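Local coordinates for protein alpha-1,2-mannosidase (Bacteroides thetaiotaomicron, PDB 2WW2) that hydrolyses alpha-mannosides with inversion of configuration, as a calcium-dependent member of glycoside hydrolase family 92 in a human gut symbiont, at residues N383-L388 with W456-F461; A407-T412 with D472-K477. All coordinates share one frame; numbering follows the deposited sequence.

Contact 1 (N383-L388 with W456-F461); sequences NSVSLL and WCIARF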
ATOM      1  N   ASN A 383      -4.576   9.282  32.839  1.00  9.17           N
ATOM      2  CA  ASN A 383      -4.959  10.611  32.423  1.00  9.12           C
ATOM      3  C   ASN A 383      -6.021  11.285  33.296  1.00  9.22           C
ATOM      4  O   ASN A 383      -6.297  12.482  33.138  1.00  9.48           O
ATOM      5  CB  ASN A 383      -5.302  10.614  30.934  1.00  9.56           C
ATOM      6  CG  ASN A 383      -4.118  10.178  30.093  1.00  9.49           C
ATOM      7  OD1 ASN A 383      -4.169   9.153  29.386  1.00 12.37           O
ATOM      8  ND2 ASN A 383      -3.026  10.917  30.207  1.00  5.15           N
ATOM      9  N   SER A 384      -6.588  10.533  34.236  1.00  8.50           N
ATOM     10  CA  SER A 384      -7.340  11.149  35.318  1.00  8.46           C
ATOM     11  C   SER A 384      -6.509  12.303  35.922  1.00  8.27           C
ATOM     12  O   SER A 384      -7.036  13.365  36.292  1.00  7.39           O
ATOM     13  CB  SER A 384      -7.631  10.120  36.411  1.00  7.79           C
ATOM     14  OG  SER A 384      -6.424   9.485  36.837  1.00 10.14           O
ATOM     15  N   VAL A 385      -5.210  12.061  36.056  1.00  8.08           N
ATOM     16  CA  VAL A 385      -4.311  13.053  36.639  1.00  8.18           C
ATOM     17  C   VAL A 385      -4.284  14.322  35.790  1.00  8.52           C
ATOM     18  O   VAL A 385      -4.292  15.453  36.297  1.00  9.21           O
ATOM     19  CB  VAL A 385      -2.896  12.460  36.757  1.00  8.23           C
ATOM     20  CG1 VAL A 385      -1.915  13.520  37.189  1.00  9.45           C
ATOM     21  CG2 VAL A 385      -2.927  11.261  37.754  1.00  7.97           C
ATOM     22  N   SER A 386      -4.277  14.139  34.486  1.00  8.74           N
ATOM     23  CA  SER A 386      -4.240  15.282  33.581  1.00  8.67           C
ATOM     24  C   SER A 386      -5.458  16.197  33.766  1.00  8.79           C
ATOM     25  O   SER A 386      -5.322  17.421  33.815  1.00  8.43           O
ATOM     26  CB  SER A 386      -4.150  14.808  32.123  1.00  8.95           C
ATOM     27  OG  SER A 386      -4.272  15.922  31.243  1.00 10.00           O
ATOM     28  N   LEU A 387      -6.650  15.619  33.869  1.00  8.60           N
ATOM     29  CA  LEU A 387      -7.852  16.441  34.083  1.00  8.36           C
ATOM     30  C   LEU A 387      -7.732  17.281  35.348  1.00  8.28           C
ATOM     31  O   LEU A 387      -8.061  18.465  35.363  1.00  7.72           O
ATOM     32  CB  LEU A 387      -9.095  15.564  34.221  1.00  8.63           C
ATOM     33  CG  LEU A 387      -9.843  15.261  32.917  1.00  8.99           C
ATOM     34  CD1 LEU A 387      -8.962  14.417  31.979  1.00  5.53           C
ATOM     35  CD2 LEU A 387     -11.152  14.525  33.264  1.00 11.06           C
ATOM     36  N   LEU A 388      -7.266  16.661  36.421  1.00  7.44           N
ATOM     37  CA  LEU A 388      -7.105  17.394  37.667  1.00  7.47           C
ATOM     38  C   LEU A 388      -6.049  18.498  37.548  1.00  7.27           C
ATOM     39  O   LEU A 388      -6.256  19.630  37.985  1.00  6.58           O
ATOM     40  CB  LEU A 388      -6.741  16.434  38.816  1.00  7.38           C
ATOM     41  CG  LEU A 388      -7.777  15.372  39.234  1.00  7.74           C
ATOM     42  CD1 LEU A 388      -7.224  14.503  40.392  1.00  6.78           C
ATOM     43  CD2 LEU A 388      -9.050  16.062  39.682  1.00  9.19           C
ATOM     44  N   TRP A 456       4.934  13.628  34.849  1.00  7.23           N
ATOM     45  CA  TRP A 456       5.211  15.061  34.677  1.00  7.38           C
ATOM     46  C   TRP A 456       4.047  15.891  35.267  1.00  7.10           C
ATOM     47  O   TRP A 456       4.276  16.870  35.993  1.00  6.62           O
ATOM     48  CB  TRP A 456       5.480  15.390  33.193  1.00  7.09           C
ATOM     49  CG  TRP A 456       5.575  16.855  32.920  1.00  8.25           C
ATOM     50  CD1 TRP A 456       6.699  17.638  32.967  1.00  7.08           C
ATOM     51  CD2 TRP A 456       4.494  17.723  32.571  1.00  7.97           C
ATOM     52  NE1 TRP A 456       6.380  18.949  32.668  1.00  8.43           N
ATOM     53  CE2 TRP A 456       5.033  19.022  32.411  1.00  8.36           C
ATOM     54  CE3 TRP A 456       3.127  17.524  32.356  1.00  8.19           C
ATOM     55  CZ2 TRP A 456       4.247  20.118  32.066  1.00  7.01           C
ATOM     56  CZ3 TRP A 456       2.346  18.612  32.008  1.00  8.07           C
ATOM     57  CH2 TRP A 456       2.907  19.897  31.877  1.00 10.16           C
ATOM     58  N   CYS A 457       2.798  15.498  35.001  1.00  6.86           N
ATOM     59  CA  CYS A 457       1.655  16.249  35.577  1.00  7.28           C
ATOM     60  C   CYS A 457       1.710  16.265  37.108  1.00  7.39           C
ATOM     61  O   CYS A 457       1.453  17.291  37.737  1.00  7.51           O
ATOM     62  CB  CYS A 457       0.306  15.652  35.162  1.00  7.13           C
ATOM     63  SG  CYS A 457      -0.076  15.852  33.437  1.00  9.68           S
ATOM     64  N   ILE A 458       2.025  15.119  37.709  1.00  6.74           N
ATOM     65  CA  ILE A 458       2.074  15.046  39.174  1.00  6.76           C
ATOM     66  C   ILE A 458       3.206  15.904  39.718  1.00  7.19           C
ATOM     67  O   ILE A 458       3.051  16.564  40.758  1.00  7.08           O
ATOM     68  CB  ILE A 458       2.191  13.588  39.685  1.00  6.82           C
ATOM     69  CG1 ILE A 458       0.890  12.840  39.361  1.00  7.29           C
ATOM     70  CG2 ILE A 458       2.496  13.556  41.208  1.00  5.75           C
ATOM     71  CD1 ILE A 458       1.010  11.295  39.541  1.00  9.47           C
ATOM     72  N   ALA A 459       4.336  15.916  39.013  1.00  7.30           N
ATOM     73  CA  ALA A 459       5.457  16.764  39.443  1.00  7.34           C
ATOM     74  C   ALA A 459       5.031  18.240  39.423  1.00  7.63           C
ATOM     75  O   ALA A 459       5.318  19.007  40.354  1.00  7.12           O
ATOM     76  CB  ALA A 459       6.666  16.554  38.548  1.00  7.38           C
ATOM     77  N   ARG A 460       4.370  18.637  38.345  1.00  7.32           N
ATOM     78  CA  ARG A 460       3.915  20.015  38.213  1.00  8.00           C
ATOM     79  C   ARG A 460       2.986  20.372  39.369  1.00  7.43           C
ATOM     80  O   ARG A 460       3.086  21.457  39.938  1.00  6.50           O
ATOM     81  CB  ARG A 460       3.172  20.184  36.887  1.00  7.49           C
ATOM     82  CG  ARG A 460       4.099  20.174  35.658  1.00  8.90           C
ATOM     83  CD  ARG A 460       4.534  21.606  35.377  1.00 12.10           C
ATOM     84  NE  ARG A 460       3.338  22.339  35.005  1.00 15.18           N
ATOM     85  CZ  ARG A 460       3.165  23.655  35.062  1.00 17.25           C
ATOM     86  NH1 ARG A 460       4.141  24.471  35.497  1.00 16.56           N
ATOM     87  NH2 ARG A 460       1.994  24.144  34.670  1.00 11.75           N
ATOM     88  N   PHE A 461       2.049  19.466  39.660  1.00  7.67           N
ATOM     89  CA  PHE A 461       1.064  19.658  40.718  1.00  7.83           C
ATOM     90  C   PHE A 461       1.745  19.801  42.059  1.00  7.50           C
ATOM     91  O   PHE A 461       1.492  20.781  42.777  1.00  7.83           O
ATOM     92  CB  PHE A 461       0.029  18.513  40.734  1.00  8.07           C
ATOM     93  CG  PHE A 461      -1.149  18.762  41.642  1.00  8.79           C
ATOM     94  CD1 PHE A 461      -2.149  19.668  41.285  1.00 10.32           C
ATOM     95  CD2 PHE A 461      -1.274  18.071  42.846  1.00  7.61           C
ATOM     96  CE1 PHE A 461      -3.234  19.893  42.123  1.00 10.40           C
ATOM     97  CE2 PHE A 461      -2.353  18.285  43.677  1.00  9.16           C
ATOM     98  CZ  PHE A 461      -3.332  19.208  43.331  1.00  8.85           C
TER
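Val-385 reaches across to Cys-457 and Ile-458 with one methyl group. Its CG1 lies anti to the backbone N (chi1 173°), which directs it at helix 444-465, 3.7 Å from Cys-457 CB and 3.6 Å from Ile-458 CG1. The two branched side chains cross at about a right angle. Ile-458 has its CB turned partly off the contact, but with CG1 anti to its carbonyl carbon (chi1 -67°) the chain swings back to meet the valine. Short, branched and apolar, Val-385 suits a buried place where one methyl must touch two neighbours without a long, flexible chain.

One residue on, Ser-386 marks the closest pairing of the backbones, its CA 6.3 Å from Cys-457 CA. Small residues on both helices suit this approach: Cys-457 SG rests 4.2 Å from Ser-386 CA, and no hydrogen bond crosses the contact. The buried Ser-386 hydroxyl is satisfied instead by Tyr-453 OH, one turn earlier on the helix that carries the cysteine. The catalytic domain of this family is an (alpha/alpha)6 barrel built of helical hairpins, and here two helices of that domain run in similar directions, 35° apart, their short segments approaching to 9.4 Å.

At Leu-388 the interface widens. Leu-388 CB points toward the other helix yet comes only to 5.9 Å from Phe-461 CE1. Met-408 of helix 401-413 touches both this leucine and Phe-461, while Thr-354 and Ile-358 of helix 347-364 also pack against Leu-388. Phe-461 in turn meets Trp-392 edge-to-face.

Contact 2 (A407-T412 with D472-K477); sequences AMIHQT and DQYYQK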
ATOM      1  N   ALA A 407      -4.426  10.915  45.933  1.00  8.64           N
ATOM      2  CA  ALA A 407      -5.105  10.131  44.916  1.00  8.46           C
ATOM      3  C   ALA A 407      -4.218   9.926  43.683  1.00  8.37           C
ATOM      4  O   ALA A 407      -4.166   8.828  43.122  1.00  8.27           O
ATOM      5  CB  ALA A 407      -6.425  10.829  44.512  1.00  7.89           C
ATOM      6  N   MET A 408      -3.530  10.989  43.264  1.00  7.87           N
ATOM      7  CA  MET A 408      -2.655  10.942  42.088  1.00  7.59           C
ATOM      8  C   MET A 408      -1.509   9.971  42.307  1.00  6.97           C
ATOM      9  O   MET A 408      -1.220   9.130  41.459  1.00  6.61           O
ATOM     10  CB  MET A 408      -2.052  12.324  41.818  1.00  7.79           C
ATOM     11  CG  MET A 408      -3.025  13.342  41.247  1.00  9.25           C
ATOM     12  SD  MET A 408      -2.201  14.949  41.230  1.00 11.78           S
ATOM     13  CE  MET A 408      -3.646  15.988  40.982  1.00  9.13           C
ATOM     14  N   ILE A 409      -0.838  10.113  43.447  1.00  6.25           N
ATOM     15  CA  ILE A 409       0.265   9.236  43.763  1.00  6.39           C
ATOM     16  C   ILE A 409      -0.203   7.777  43.840  1.00  7.19           C
ATOM     17  O   ILE A 409       0.488   6.870  43.348  1.00  8.08           O
ATOM     18  CB  ILE A 409       0.955   9.644  45.097  1.00  6.60           C
ATOM     19  CG1 ILE A 409       1.655  10.995  44.927  1.00  7.13           C
ATOM     20  CG2 ILE A 409       1.967   8.585  45.517  1.00  6.01           C
ATOM     21  CD1 ILE A 409       2.169  11.580  46.221  1.00  7.72           C
ATOM     22  N   HIS A 410      -1.354   7.540  44.471  1.00  7.03           N
ATOM     23  CA  HIS A 410      -1.862   6.168  44.612  1.00  7.27           C
ATOM     24  C   HIS A 410      -2.155   5.547  43.242  1.00  7.78           C
ATOM     25  O   HIS A 410      -1.892   4.367  42.995  1.00  8.05           O
ATOM     26  CB  HIS A 410      -3.109   6.131  45.502  1.00  7.45           C
ATOM     27  CG  HIS A 410      -3.802   4.807  45.517  1.00  7.15           C
ATOM     28  ND1 HIS A 410      -3.378   3.744  46.291  1.00 11.19           N
ATOM     29  CD2 HIS A 410      -4.893   4.371  44.846  1.00  7.50           C
ATOM     30  CE1 HIS A 410      -4.178   2.711  46.091  1.00  7.53           C
ATOM     31  NE2 HIS A 410      -5.105   3.069  45.216  1.00 10.28           N
ATOM     32  N   GLN A 411      -2.679   6.364  42.341  1.00  7.56           N
ATOM     33  CA  GLN A 411      -2.984   5.915  40.988  1.00  8.10           C
ATOM     34  C   GLN A 411      -1.719   5.398  40.273  1.00  8.48           C
ATOM     35  O   GLN A 411      -1.801   4.556  39.374  1.00  8.78           O
ATOM     36  CB  GLN A 411      -3.629   7.065  40.197  1.00  7.57           C
ATOM     37  CG  GLN A 411      -4.357   6.641  38.913  1.00  8.94           C
ATOM     38  CD  GLN A 411      -5.730   6.048  39.183  1.00 10.62           C
ATOM     39  OE1 GLN A 411      -6.108   5.811  40.337  1.00 11.25           O
ATOM     40  NE2 GLN A 411      -6.497   5.820  38.114  1.00  8.53           N
ATOM     41  N   THR A 412      -0.552   5.888  40.675  1.00  8.19           N
ATOM     42  CA  THR A 412       0.695   5.488  40.032  1.00  8.38           C
ATOM     43  C   THR A 412       1.431   4.420  40.835  1.00  9.08           C
ATOM     44  O   THR A 412       2.444   3.900  40.378  1.00  9.92           O
ATOM     45  CB  THR A 412       1.669   6.677  39.903  1.00  8.51           C
ATOM     46  OG1 THR A 412       2.159   7.025  41.210  1.00  8.82           O
ATOM     47  CG2 THR A 412       0.987   7.891  39.269  1.00  7.54           C
ATOM     48  N   ASP A 472      10.367  16.809  42.698  1.00 10.72           N
ATOM     49  CA  ASP A 472      11.617  16.289  42.146  1.00 11.68           C
ATOM     50  C   ASP A 472      11.569  14.762  41.950  1.00 11.75           C
ATOM     51  O   ASP A 472      12.096  14.244  40.973  1.00 12.31           O
ATOM     52  CB  ASP A 472      12.825  16.720  43.006  1.00 12.02           C
ATOM     53  CG  ASP A 472      13.000  18.251  43.059  1.00 13.55           C
ATOM     54  OD1 ASP A 472      12.433  18.980  42.210  1.00 16.51           O
ATOM     55  OD2 ASP A 472      13.706  18.732  43.953  1.00 16.87           O
ATOM     56  N   GLN A 473      10.913  14.035  42.849  1.00 12.12           N
ATOM     57  CA  GLN A 473      10.744  12.583  42.643  1.00 12.88           C
ATOM     58  C   GLN A 473      10.050  12.301  41.308  1.00 12.00           C
ATOM     59  O   GLN A 473      10.405  11.366  40.582  1.00 12.06           O
ATOM     60  CB  GLN A 473       9.909  11.955  43.748  1.00 12.50           C
ATOM     61  CG  GLN A 473      10.632  11.726  45.055  1.00 17.69           C
ATOM     62  CD  GLN A 473       9.663  11.316  46.142  1.00 20.82           C
ATOM     63  OE1 GLN A 473       9.620  11.922  47.214  1.00 26.62           O
ATOM     64  NE2 GLN A 473       8.853  10.311  45.857  1.00 22.19           N
ATOM     65  N   TYR A 474       9.036  13.101  41.000  1.00 11.22           N
ATOM     66  CA  TYR A 474       8.235  12.854  39.821  1.00 10.46           C
ATOM     67  C   TYR A 474       8.853  13.429  38.553  1.00 10.14           C
ATOM     68  O   TYR A 474       8.731  12.831  37.485  1.00  9.74           O
ATOM     69  CB  TYR A 474       6.767  13.286  40.039  1.00 10.68           C
ATOM     70  CG  TYR A 474       5.979  12.184  40.712  1.00 10.85           C
ATOM     71  CD1 TYR A 474       5.268  11.257  39.954  1.00 12.39           C
ATOM     72  CD2 TYR A 474       5.984  12.038  42.102  1.00  9.28           C
ATOM     73  CE1 TYR A 474       4.575  10.221  40.551  1.00 11.65           C
ATOM     74  CE2 TYR A 474       5.296  10.995  42.708  1.00 11.95           C
ATOM     75  CZ  TYR A 474       4.605  10.091  41.923  1.00 11.80           C
ATOM     76  OH  TYR A 474       3.907   9.066  42.507  1.00 13.15           O
ATOM     77  N   TYR A 475       9.522  14.575  38.668  1.00  9.56           N
ATOM     78  CA  TYR A 475      10.254  15.134  37.540  1.00  9.96           C
ATOM     79  C   TYR A 475      11.332  14.159  37.063  1.00 10.40           C
ATOM     80  O   TYR A 475      11.648  14.106  35.873  1.00 10.23           O
ATOM     81  CB  TYR A 475      10.874  16.497  37.896  1.00 10.24           C
ATOM     82  CG  TYR A 475       9.906  17.671  37.771  1.00 10.53           C
ATOM     83  CD1 TYR A 475       9.193  17.877  36.597  1.00 11.00           C
ATOM     84  CD2 TYR A 475       9.750  18.592  38.810  1.00 11.80           C
ATOM     85  CE1 TYR A 475       8.332  18.954  36.459  1.00 12.07           C
ATOM     86  CE2 TYR A 475       8.882  19.671  38.689  1.00 10.34           C
ATOM     87  CZ  TYR A 475       8.188  19.851  37.511  1.00 11.70           C
ATOM     88  OH  TYR A 475       7.320  20.906  37.369  1.00 14.53           O
ATOM     89  N   GLN A 476      11.864  13.362  37.986  1.00 10.41           N
ATOM     90  CA  GLN A 476      12.846  12.343  37.610  1.00 11.03           C
ATOM     91  C   GLN A 476      12.264  11.299  36.665  1.00 11.11           C
ATOM     92  O   GLN A 476      13.006  10.638  35.946  1.00 11.93           O
ATOM     93  CB  GLN A 476      13.445  11.658  38.844  1.00 11.07           C
ATOM     94  N   LYS A 477      10.940  11.148  36.644  1.00 11.38           N
ATOM     95  CA  LYS A 477      10.320  10.153  35.765  1.00 11.46           C
ATOM     96  C   LYS A 477       9.809  10.753  34.448  1.00 11.68           C
ATOM     97  O   LYS A 477       9.553  10.025  33.477  1.00 12.51           O
ATOM     98  CB  LYS A 477       9.183   9.432  36.495  1.00 12.07           C
ATOM     99  CG  LYS A 477       9.571   8.846  37.862  1.00 12.33           C
ATOM    100  CD  LYS A 477       8.306   8.288  38.548  1.00 13.88           C
ATOM    101  CE  LYS A 477       8.529   7.978  40.030  1.00 18.63           C
ATOM    102  NZ  LYS A 477       7.463   7.070  40.535  1.00 20.28           N
TER
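Tyr-474 spans the gap between the helices and brings its phenol oxygen to Thr-412 and Ile-409. The length of a tyrosine suits the place, since the closest CA atoms, those of Ile-409 and Tyr-474, are 9.6 Å apart. At the tight end Tyr-474 OH lies 3.0 Å from Thr-412 OG1, which sits at the edge of the ring and in its plane.

The threonine hydroxyl itself donates to Ile-409 O at 2.7 Å, with a C=O...donor angle of 128° and the donor tilted 23° from the carbonyl plane. This is the back-bond that serine and threonine in helices often make to a carbonyl of the preceding turn, here three residues earlier. A chi1 of 70° sets OG1 between the backbone N and the carbonyl carbon, folded back over its own helical turn. Thr-412 N grips the same carbonyl from the same face. A valine in place of Thr-412, lacking OG1, would probably leave the phenol oxygen without this polar mate and the end of the tyrosine freer to shift, with Ile-409 O keeping the backbone N-H but losing the hydroxyl.

Packing is looser beside the isoleucine. Its CG2 touches Tyr-474 OH at 3.6 Å, but Ile-409 CG1 approaches Tyr-474 CE2 only to 4.3 Å, and Ile-409 is partly open to solvent. Lys-477 NZ, on a partly exposed residue, stays 5.3 Å from Thr-412 OG1 and forms a salt bridge with Asp-431.

Within this helix packing of the catalytic domain, helix 444-465 lines the buried flank, with Ile-458 against Thr-412 and Asp-455 against Tyr-474, while helices 383-393 and 347-364 pack on other sides of 407-412.

How the contacts relate
The segments of the two contacts alternate along the chain: helix 401-413 follows helix 383-393, and helix 468-475 follows helix 444-465, so both contacts join the same two consecutive helix pairs. Their centres are about 9 Å apart, and they touch directly. Ile-458 CD1 of contact 1 presses on Thr-412 CG2 of contact 2 at 3.4 Å, and Ala-459 CB, small enough for close approach, meets Tyr-474 CB at 3.6 Å. Met-408 also packs on Val-385. Contact 1 lies nearer the middle of the chain, its centre about 20 Å from the chain's, against about 27 Å for contact 2. Neither includes a ligand of the bound sodium ions; both are structural packing within the catalytic domain.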